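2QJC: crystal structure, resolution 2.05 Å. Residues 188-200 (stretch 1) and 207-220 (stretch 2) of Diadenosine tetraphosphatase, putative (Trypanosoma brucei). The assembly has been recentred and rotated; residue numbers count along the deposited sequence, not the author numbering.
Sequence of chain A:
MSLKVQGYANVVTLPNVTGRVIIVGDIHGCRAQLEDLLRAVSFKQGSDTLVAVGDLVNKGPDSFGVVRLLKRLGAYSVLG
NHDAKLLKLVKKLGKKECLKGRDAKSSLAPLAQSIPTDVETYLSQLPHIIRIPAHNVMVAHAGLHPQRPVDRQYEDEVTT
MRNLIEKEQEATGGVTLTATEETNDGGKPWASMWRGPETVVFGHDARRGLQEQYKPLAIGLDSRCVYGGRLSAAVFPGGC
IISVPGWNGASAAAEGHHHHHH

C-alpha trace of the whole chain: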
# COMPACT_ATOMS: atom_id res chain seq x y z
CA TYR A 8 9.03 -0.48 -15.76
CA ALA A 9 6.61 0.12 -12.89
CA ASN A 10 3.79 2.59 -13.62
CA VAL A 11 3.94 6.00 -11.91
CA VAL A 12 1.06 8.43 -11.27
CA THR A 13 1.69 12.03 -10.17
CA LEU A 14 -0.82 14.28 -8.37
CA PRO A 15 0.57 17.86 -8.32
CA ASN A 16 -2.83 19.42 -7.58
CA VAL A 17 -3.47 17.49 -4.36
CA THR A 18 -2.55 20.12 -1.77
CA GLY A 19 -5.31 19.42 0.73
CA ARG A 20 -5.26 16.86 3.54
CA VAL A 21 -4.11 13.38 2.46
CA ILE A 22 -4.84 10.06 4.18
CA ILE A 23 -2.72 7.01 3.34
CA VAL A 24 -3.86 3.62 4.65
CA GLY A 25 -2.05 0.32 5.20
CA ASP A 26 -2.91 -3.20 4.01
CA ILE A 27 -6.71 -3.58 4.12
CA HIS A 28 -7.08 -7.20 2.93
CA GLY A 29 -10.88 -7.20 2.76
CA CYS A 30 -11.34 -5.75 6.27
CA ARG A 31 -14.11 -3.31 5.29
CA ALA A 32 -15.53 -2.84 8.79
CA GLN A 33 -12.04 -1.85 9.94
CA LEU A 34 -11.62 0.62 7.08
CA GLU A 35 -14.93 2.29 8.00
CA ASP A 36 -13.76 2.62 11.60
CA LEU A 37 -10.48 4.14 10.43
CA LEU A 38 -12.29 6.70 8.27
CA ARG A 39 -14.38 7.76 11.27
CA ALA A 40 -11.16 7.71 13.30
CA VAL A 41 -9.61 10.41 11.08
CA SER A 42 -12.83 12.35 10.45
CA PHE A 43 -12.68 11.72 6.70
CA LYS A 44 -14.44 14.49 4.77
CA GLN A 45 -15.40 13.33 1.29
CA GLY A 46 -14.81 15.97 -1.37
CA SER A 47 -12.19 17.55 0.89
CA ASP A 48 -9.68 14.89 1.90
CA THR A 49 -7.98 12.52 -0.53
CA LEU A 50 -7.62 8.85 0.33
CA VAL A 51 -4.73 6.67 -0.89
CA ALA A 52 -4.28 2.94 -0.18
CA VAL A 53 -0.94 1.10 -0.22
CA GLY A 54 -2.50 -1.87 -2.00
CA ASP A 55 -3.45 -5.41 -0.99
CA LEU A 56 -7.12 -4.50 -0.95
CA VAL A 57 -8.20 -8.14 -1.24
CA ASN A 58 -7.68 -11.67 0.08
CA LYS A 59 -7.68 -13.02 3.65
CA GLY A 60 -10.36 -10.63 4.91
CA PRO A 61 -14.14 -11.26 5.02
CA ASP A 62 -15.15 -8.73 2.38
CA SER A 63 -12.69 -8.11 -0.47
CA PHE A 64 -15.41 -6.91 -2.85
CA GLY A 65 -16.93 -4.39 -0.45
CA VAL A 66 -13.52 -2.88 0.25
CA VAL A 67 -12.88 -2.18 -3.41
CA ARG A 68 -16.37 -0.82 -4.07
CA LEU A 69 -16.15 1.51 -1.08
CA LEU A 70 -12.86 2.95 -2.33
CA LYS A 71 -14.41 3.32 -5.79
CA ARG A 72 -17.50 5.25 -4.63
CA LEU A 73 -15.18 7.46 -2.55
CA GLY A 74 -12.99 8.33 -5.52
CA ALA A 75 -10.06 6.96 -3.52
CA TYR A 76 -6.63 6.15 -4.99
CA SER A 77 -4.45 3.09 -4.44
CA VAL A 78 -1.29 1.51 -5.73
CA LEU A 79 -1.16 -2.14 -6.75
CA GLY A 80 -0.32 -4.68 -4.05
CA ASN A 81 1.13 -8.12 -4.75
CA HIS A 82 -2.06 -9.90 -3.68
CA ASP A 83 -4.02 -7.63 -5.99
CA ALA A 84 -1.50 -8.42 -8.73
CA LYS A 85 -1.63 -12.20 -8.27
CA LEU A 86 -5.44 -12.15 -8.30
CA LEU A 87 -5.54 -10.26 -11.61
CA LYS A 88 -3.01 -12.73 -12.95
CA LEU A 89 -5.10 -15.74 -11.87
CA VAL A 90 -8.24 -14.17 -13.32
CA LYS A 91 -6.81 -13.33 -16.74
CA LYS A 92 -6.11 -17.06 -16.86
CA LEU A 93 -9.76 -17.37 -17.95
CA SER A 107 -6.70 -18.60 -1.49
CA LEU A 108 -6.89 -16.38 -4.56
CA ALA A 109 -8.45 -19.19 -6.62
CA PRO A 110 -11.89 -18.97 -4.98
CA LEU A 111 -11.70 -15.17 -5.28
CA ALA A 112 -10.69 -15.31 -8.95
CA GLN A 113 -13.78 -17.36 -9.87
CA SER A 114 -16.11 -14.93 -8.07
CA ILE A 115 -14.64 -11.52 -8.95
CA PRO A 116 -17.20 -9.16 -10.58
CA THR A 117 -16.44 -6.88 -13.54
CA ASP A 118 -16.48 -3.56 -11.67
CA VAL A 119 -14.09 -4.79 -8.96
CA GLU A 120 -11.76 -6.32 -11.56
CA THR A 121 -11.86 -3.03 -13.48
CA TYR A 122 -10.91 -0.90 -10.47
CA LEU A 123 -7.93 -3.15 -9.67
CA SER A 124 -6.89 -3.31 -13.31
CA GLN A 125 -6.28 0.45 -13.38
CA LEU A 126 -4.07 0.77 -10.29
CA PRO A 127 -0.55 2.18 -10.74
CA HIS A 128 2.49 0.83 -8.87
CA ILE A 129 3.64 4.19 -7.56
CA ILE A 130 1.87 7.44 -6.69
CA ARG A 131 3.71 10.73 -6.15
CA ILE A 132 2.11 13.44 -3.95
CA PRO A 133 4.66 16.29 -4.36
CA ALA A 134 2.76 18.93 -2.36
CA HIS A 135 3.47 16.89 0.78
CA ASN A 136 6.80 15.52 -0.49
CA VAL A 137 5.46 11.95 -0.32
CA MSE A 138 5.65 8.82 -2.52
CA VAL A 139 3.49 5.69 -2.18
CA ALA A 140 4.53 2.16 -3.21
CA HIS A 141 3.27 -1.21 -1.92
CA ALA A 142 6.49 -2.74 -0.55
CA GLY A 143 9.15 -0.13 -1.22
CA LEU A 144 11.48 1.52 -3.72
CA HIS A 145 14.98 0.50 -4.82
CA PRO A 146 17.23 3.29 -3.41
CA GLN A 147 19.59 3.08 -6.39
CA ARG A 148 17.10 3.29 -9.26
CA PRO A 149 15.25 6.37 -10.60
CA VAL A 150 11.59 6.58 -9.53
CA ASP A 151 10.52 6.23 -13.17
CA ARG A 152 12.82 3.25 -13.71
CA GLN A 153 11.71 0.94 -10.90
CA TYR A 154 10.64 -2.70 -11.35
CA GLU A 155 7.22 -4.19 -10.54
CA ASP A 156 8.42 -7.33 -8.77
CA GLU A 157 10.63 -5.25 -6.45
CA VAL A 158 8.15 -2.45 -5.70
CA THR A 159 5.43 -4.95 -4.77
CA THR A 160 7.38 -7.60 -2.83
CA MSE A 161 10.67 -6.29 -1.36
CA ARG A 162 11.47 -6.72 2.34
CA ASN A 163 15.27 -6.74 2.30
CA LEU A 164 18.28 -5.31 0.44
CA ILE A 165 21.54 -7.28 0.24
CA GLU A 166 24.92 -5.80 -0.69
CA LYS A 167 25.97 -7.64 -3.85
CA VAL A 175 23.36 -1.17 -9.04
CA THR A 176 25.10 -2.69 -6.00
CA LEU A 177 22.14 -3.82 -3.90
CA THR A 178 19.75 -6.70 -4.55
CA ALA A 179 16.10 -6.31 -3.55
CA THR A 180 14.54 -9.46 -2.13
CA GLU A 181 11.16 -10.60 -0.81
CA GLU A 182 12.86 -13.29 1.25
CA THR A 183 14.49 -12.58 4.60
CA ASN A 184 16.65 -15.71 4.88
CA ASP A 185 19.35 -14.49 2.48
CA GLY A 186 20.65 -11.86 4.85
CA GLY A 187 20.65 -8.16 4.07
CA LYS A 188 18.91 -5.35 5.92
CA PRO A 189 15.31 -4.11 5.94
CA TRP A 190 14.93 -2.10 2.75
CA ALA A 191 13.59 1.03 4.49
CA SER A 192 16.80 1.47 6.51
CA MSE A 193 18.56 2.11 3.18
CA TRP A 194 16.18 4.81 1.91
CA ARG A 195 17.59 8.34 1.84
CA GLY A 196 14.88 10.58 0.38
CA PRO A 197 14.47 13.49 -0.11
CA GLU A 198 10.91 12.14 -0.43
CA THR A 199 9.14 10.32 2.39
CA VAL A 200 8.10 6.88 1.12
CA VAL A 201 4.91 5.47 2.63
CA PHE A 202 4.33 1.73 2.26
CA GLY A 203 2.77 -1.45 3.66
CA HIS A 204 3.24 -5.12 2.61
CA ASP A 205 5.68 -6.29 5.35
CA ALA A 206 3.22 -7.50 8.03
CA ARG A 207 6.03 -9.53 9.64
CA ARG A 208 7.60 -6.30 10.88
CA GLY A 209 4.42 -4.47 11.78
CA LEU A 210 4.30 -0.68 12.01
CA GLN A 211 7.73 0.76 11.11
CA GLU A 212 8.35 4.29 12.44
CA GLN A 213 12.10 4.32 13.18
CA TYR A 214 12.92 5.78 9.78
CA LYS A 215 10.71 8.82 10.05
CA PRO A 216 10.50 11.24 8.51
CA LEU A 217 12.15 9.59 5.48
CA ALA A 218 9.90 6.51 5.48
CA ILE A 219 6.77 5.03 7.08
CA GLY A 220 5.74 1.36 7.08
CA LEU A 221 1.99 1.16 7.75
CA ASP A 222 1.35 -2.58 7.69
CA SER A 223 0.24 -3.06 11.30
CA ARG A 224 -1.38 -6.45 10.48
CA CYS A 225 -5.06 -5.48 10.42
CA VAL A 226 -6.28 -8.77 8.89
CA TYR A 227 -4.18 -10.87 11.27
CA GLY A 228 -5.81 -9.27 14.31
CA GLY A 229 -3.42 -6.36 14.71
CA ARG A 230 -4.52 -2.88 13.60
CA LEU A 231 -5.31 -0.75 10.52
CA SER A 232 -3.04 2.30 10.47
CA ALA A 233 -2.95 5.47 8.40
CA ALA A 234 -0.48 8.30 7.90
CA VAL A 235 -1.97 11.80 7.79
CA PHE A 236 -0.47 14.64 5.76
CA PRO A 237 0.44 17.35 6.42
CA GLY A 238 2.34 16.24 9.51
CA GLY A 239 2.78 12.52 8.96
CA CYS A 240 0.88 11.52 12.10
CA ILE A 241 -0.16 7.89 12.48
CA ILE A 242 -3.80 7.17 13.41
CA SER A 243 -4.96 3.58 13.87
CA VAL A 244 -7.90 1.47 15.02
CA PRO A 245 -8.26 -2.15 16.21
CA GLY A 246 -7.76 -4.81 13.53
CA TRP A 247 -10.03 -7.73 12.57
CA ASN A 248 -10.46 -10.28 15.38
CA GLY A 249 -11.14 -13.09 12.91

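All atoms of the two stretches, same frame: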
# COMPACT_ATOMS: atom_id res chain seq x y z
N LYS A 188 19.52 -6.20 4.91
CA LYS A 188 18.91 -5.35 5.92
C LYS A 188 17.54 -4.93 5.42
O LYS A 188 17.26 -4.96 4.22
CB LYS A 188 19.77 -4.12 6.16
CG LYS A 188 21.21 -4.42 6.56
CD LYS A 188 22.00 -3.15 6.79
CE LYS A 188 23.41 -3.46 7.26
NZ LYS A 188 24.20 -2.22 7.53
N PRO A 189 16.65 -4.54 6.35
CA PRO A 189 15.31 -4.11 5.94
C PRO A 189 15.47 -2.98 4.93
O PRO A 189 16.23 -2.03 5.17
CB PRO A 189 14.68 -3.64 7.26
CG PRO A 189 15.86 -3.36 8.15
CD PRO A 189 16.82 -4.46 7.81
N TRP A 190 14.78 -3.10 3.80
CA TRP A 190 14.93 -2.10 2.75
C TRP A 190 14.81 -0.65 3.22
O TRP A 190 15.65 0.18 2.88
CB TRP A 190 13.94 -2.38 1.60
CG TRP A 190 12.60 -1.72 1.78
CD1 TRP A 190 11.52 -2.23 2.44
CD2 TRP A 190 12.26 -0.38 1.41
NE1 TRP A 190 10.53 -1.27 2.52
CE2 TRP A 190 10.96 -0.13 1.90
CE3 TRP A 190 12.94 0.64 0.73
CZ2 TRP A 190 10.32 1.10 1.73
CZ3 TRP A 190 12.30 1.87 0.55
CH2 TRP A 190 11.00 2.09 1.06
N ALA A 191 13.80 -0.34 4.03
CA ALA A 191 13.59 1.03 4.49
C ALA A 191 14.80 1.68 5.16
O ALA A 191 14.98 2.90 5.06
CB ALA A 191 12.38 1.10 5.42
N SER A 192 15.62 0.89 5.84
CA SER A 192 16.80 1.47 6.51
C SER A 192 17.78 2.05 5.49
O SER A 192 18.64 2.86 5.84
CB SER A 192 17.53 0.42 7.35
OG SER A 192 18.21 -0.50 6.53
N MSE A 193 17.65 1.65 4.23
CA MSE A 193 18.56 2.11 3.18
C MSE A 193 18.03 3.29 2.37
O MSE A 193 18.74 3.81 1.50
CB MSE A 193 18.86 0.97 2.21
CG MSE A 193 19.36 -0.30 2.88
SE MSE A 193 21.11 -0.07 3.65
CE MSE A 193 22.16 -0.27 2.04
N TRP A 194 16.80 3.71 2.65
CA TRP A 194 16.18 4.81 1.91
C TRP A 194 16.69 6.17 2.41
O TRP A 194 16.74 6.42 3.61
CB TRP A 194 14.65 4.73 2.02
CG TRP A 194 13.95 5.91 1.39
CD1 TRP A 194 13.37 6.95 2.04
CD2 TRP A 194 13.84 6.19 -0.01
NE1 TRP A 194 12.91 7.88 1.13
CE2 TRP A 194 13.18 7.44 -0.13
CE3 TRP A 194 14.23 5.51 -1.17
CZ2 TRP A 194 12.91 8.02 -1.37
CZ3 TRP A 194 13.96 6.10 -2.41
CH2 TRP A 194 13.30 7.34 -2.50
N ARG A 195 17.05 7.04 1.47
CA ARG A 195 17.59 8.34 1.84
C ARG A 195 16.78 9.59 1.47
O ARG A 195 17.15 10.69 1.86
CB ARG A 195 19.01 8.46 1.30
CG ARG A 195 19.90 7.34 1.80
CD ARG A 195 21.37 7.67 1.64
NE ARG A 195 22.21 6.62 2.21
CZ ARG A 195 23.52 6.71 2.35
NH1 ARG A 195 24.16 7.80 1.94
NH2 ARG A 195 24.21 5.70 2.88
N GLY A 196 15.68 9.43 0.74
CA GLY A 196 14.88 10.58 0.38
C GLY A 196 15.37 11.27 -0.89
O GLY A 196 15.97 10.62 -1.74
N PRO A 197 15.15 12.58 -1.04
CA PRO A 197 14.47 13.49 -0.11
C PRO A 197 13.00 13.20 0.19
O PRO A 197 12.49 13.65 1.22
CB PRO A 197 14.66 14.85 -0.78
CG PRO A 197 14.56 14.51 -2.23
CD PRO A 197 15.40 13.25 -2.33
N GLU A 198 12.32 12.45 -0.67
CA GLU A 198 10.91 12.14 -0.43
C GLU A 198 10.67 11.14 0.70
O GLU A 198 11.51 10.30 0.99
CB GLU A 198 10.23 11.57 -1.68
CG GLU A 198 10.26 12.45 -2.92
CD GLU A 198 11.58 12.37 -3.66
OE1 GLU A 198 12.54 11.76 -3.12
OE2 GLU A 198 11.66 12.91 -4.78
N THR A 199 9.52 11.26 1.35
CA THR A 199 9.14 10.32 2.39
C THR A 199 8.36 9.23 1.65
O THR A 199 7.38 9.53 0.96
CB THR A 199 8.19 10.94 3.44
OG1 THR A 199 8.89 11.93 4.20
CG2 THR A 199 7.65 9.86 4.38
N VAL A 200 8.79 7.98 1.78
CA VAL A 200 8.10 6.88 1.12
C VAL A 200 7.17 6.20 2.12
O VAL A 200 7.60 5.78 3.20
CB VAL A 200 9.09 5.83 0.57
CG1 VAL A 200 8.34 4.58 0.10
CG2 VAL A 200 9.88 6.45 -0.58
N ARG A 207 5.11 -8.90 8.68
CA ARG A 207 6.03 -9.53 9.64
C ARG A 207 6.70 -8.53 10.57
O ARG A 207 7.03 -8.85 11.71
CB ARG A 207 7.13 -10.29 8.93
CG ARG A 207 6.65 -11.40 8.05
CD ARG A 207 7.82 -12.06 7.42
NE ARG A 207 7.41 -12.91 6.32
CZ ARG A 207 8.26 -13.47 5.47
NH1 ARG A 207 9.56 -13.27 5.61
NH2 ARG A 207 7.80 -14.22 4.47
N ARG A 208 6.94 -7.32 10.08
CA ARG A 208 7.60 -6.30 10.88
C ARG A 208 6.66 -5.31 11.55
O ARG A 208 7.08 -4.51 12.38
CB ARG A 208 8.60 -5.53 10.02
CG ARG A 208 9.81 -6.35 9.60
CD ARG A 208 10.84 -5.47 8.89
NE ARG A 208 12.13 -6.13 8.77
CZ ARG A 208 12.69 -6.52 7.63
NH1 ARG A 208 12.06 -6.32 6.47
NH2 ARG A 208 13.88 -7.11 7.64
N GLY A 209 5.38 -5.37 11.19
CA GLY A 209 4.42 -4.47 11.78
C GLY A 209 4.69 -3.02 11.43
O GLY A 209 5.39 -2.73 10.45
N LEU A 210 4.13 -2.11 12.22
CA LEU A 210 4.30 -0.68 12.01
C LEU A 210 5.78 -0.30 12.13
O LEU A 210 6.41 -0.60 13.15
CB LEU A 210 3.48 0.09 13.04
CG LEU A 210 3.29 1.59 12.84
CD1 LEU A 210 2.38 1.83 11.64
CD2 LEU A 210 2.67 2.19 14.09
N GLN A 211 6.33 0.34 11.10
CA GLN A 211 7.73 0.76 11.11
C GLN A 211 7.79 2.29 11.15
O GLN A 211 7.44 2.95 10.18
CB GLN A 211 8.46 0.25 9.87
CG GLN A 211 8.56 -1.28 9.77
CD GLN A 211 9.36 -1.76 8.56
OE1 GLN A 211 10.54 -1.46 8.42
NE2 GLN A 211 8.70 -2.51 7.69
N GLU A 212 8.25 2.84 12.28
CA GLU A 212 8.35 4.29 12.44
C GLU A 212 9.76 4.79 12.76
O GLU A 212 9.95 6.00 12.91
CB GLU A 212 7.44 4.77 13.57
CG GLU A 212 6.00 4.31 13.50
CD GLU A 212 5.22 4.72 14.73
OE1 GLU A 212 5.10 5.94 14.99
OE2 GLU A 212 4.74 3.82 15.45
N GLN A 213 10.74 3.90 12.84
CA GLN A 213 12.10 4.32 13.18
C GLN A 213 12.86 5.01 12.05
O GLN A 213 14.01 5.41 12.23
CB GLN A 213 12.92 3.13 13.68
CG GLN A 213 12.08 1.95 14.10
CD GLN A 213 11.76 1.03 12.94
OE1 GLN A 213 12.60 0.24 12.51
NE2 GLN A 213 10.54 1.13 12.43
N TYR A 214 12.24 5.14 10.89
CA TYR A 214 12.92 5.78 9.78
C TYR A 214 12.28 7.11 9.43
O TYR A 214 12.61 7.72 8.42
CB TYR A 214 12.92 4.84 8.57
CG TYR A 214 13.43 3.46 8.90
CD1 TYR A 214 14.76 3.25 9.28
CD2 TYR A 214 12.59 2.35 8.84
CE1 TYR A 214 15.24 1.97 9.58
CE2 TYR A 214 13.05 1.07 9.14
CZ TYR A 214 14.37 0.89 9.51
OH TYR A 214 14.82 -0.37 9.79
N LYS A 215 11.36 7.55 10.28
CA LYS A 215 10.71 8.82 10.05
C LYS A 215 11.79 9.89 10.14
O LYS A 215 12.78 9.73 10.85
CB LYS A 215 9.64 9.09 11.12
CG LYS A 215 8.54 8.05 11.17
CD LYS A 215 7.47 8.38 12.19
CE LYS A 215 6.53 9.47 11.69
NZ LYS A 215 5.39 9.68 12.62
N PRO A 216 11.63 10.98 9.39
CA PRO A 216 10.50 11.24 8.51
C PRO A 216 10.73 10.77 7.07
O PRO A 216 9.91 11.03 6.19
CB PRO A 216 10.36 12.75 8.59
CG PRO A 216 11.80 13.18 8.59
CD PRO A 216 12.45 12.20 9.57
N LEU A 217 11.83 10.06 6.82
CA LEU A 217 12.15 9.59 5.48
C LEU A 217 11.30 8.43 4.97
O LEU A 217 11.16 8.25 3.76
CB LEU A 217 13.63 9.22 5.38
CG LEU A 217 14.62 10.39 5.48
CD1 LEU A 217 16.04 9.87 5.34
CD2 LEU A 217 14.32 11.41 4.39
N ALA A 218 10.73 7.65 5.88
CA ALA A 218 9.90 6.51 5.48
C ALA A 218 8.90 6.12 6.57
O ALA A 218 9.11 6.41 7.75
CB ALA A 218 10.78 5.31 5.10
N ILE A 219 7.81 5.47 6.16
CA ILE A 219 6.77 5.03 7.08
C ILE A 219 6.11 3.72 6.63
O ILE A 219 5.43 3.68 5.59
CB ILE A 219 5.65 6.09 7.21
CG1 ILE A 219 6.23 7.41 7.73
CG2 ILE A 219 4.55 5.57 8.14
CD1 ILE A 219 5.24 8.54 7.83
N GLY A 220 6.33 2.65 7.41
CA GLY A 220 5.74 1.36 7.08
C GLY A 220 4.43 1.22 7.84
O GLY A 220 4.43 1.10 9.07
O HOH W 1 12.04 -2.17 5.74

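Leu217, Tyr214 and Thr199 organise the contact between these two stretches, which together bury 656 Å² of surface.

Leu217 contributes most, and it does so through both its backbone and its side chain. Its carbonyl oxygen accepts a hydrogen bond from the backbone of Val200 (Val200 N to Leu217 O, 3.1 Å). Ile219 N returns the bond to Val200 O at 3.0 Å, so Val200 is gripped on both its amide and its carbonyl, the pattern of a parallel bridge in which it pairs with Ala218. The same Leu217 oxygen receives a CA-H...O contact from Thr199 (Thr199 CA to Leu217 O, 3.2 Å) and lies at the edge of the Trp194 indole, near its plane, 3.1 Å from Trp194 CD1. Although its CA-to-CB bond points away overall, the leucine still meets stretch 1: Leu217 CB packs 4.0 Å from Trp194 CD1, and Leu217 CD1 comes within 3.7 Å of Arg195 O. An apolar, branched side chain suits this place, beside the indole and the backbone of Arg195 and Gly196. Gly196 suits the neighbouring bend. Its backbone angles by themselves call for glycine, and a CB there would lie only 2.9 Å from Leu217 CD2. The indole is held in position within its own stretch, where Trp194 NE1 donates to Glu198 O at 2.8 Å.

Thr199 adds a side-chain bond beside the bridge. With chi1 in the m rotamer, its hydroxyl donates to the carbonyl of Pro216, and the Thr199 OG1 to Pro216 O distance of 2.4 Å is very short. A beta-branched residue fits a strand well, and here the methyl serves too: Thr199 CG2 approaches Ile219 CG1 at 4.4 Å.

Away from the bridge, Tyr214 covers the middle of the contact. It belongs to the type I turn from Glu212 to Lys215, and its CA-to-CB bond points toward stretch 1. One face of its ring is covered by Ala191 O and Ser192 N, while Ala191 CB packs 3.6 Å from Tyr214 CD2 and Ser192 CB lies 3.6 Å from Tyr214 CE1. The small side chains of Ala191 and Ser192 accompany this close approach.

Pro189 extends this surface. Its CG is 3.6 Å from Tyr214 OH, and its CB sits over one face of the Arg208 guanidinium, 3.5 Å from Arg208 CZ; a planar group accepts such apolar packing over its face while NH1 and NH2 bond outside the two stretches. Nearby, a water accepts from Ala191 N (3.1 Å to the water O) and donates to Gln211 OE1 (3.2 Å from the water O), linking buried polar groups across the stretches.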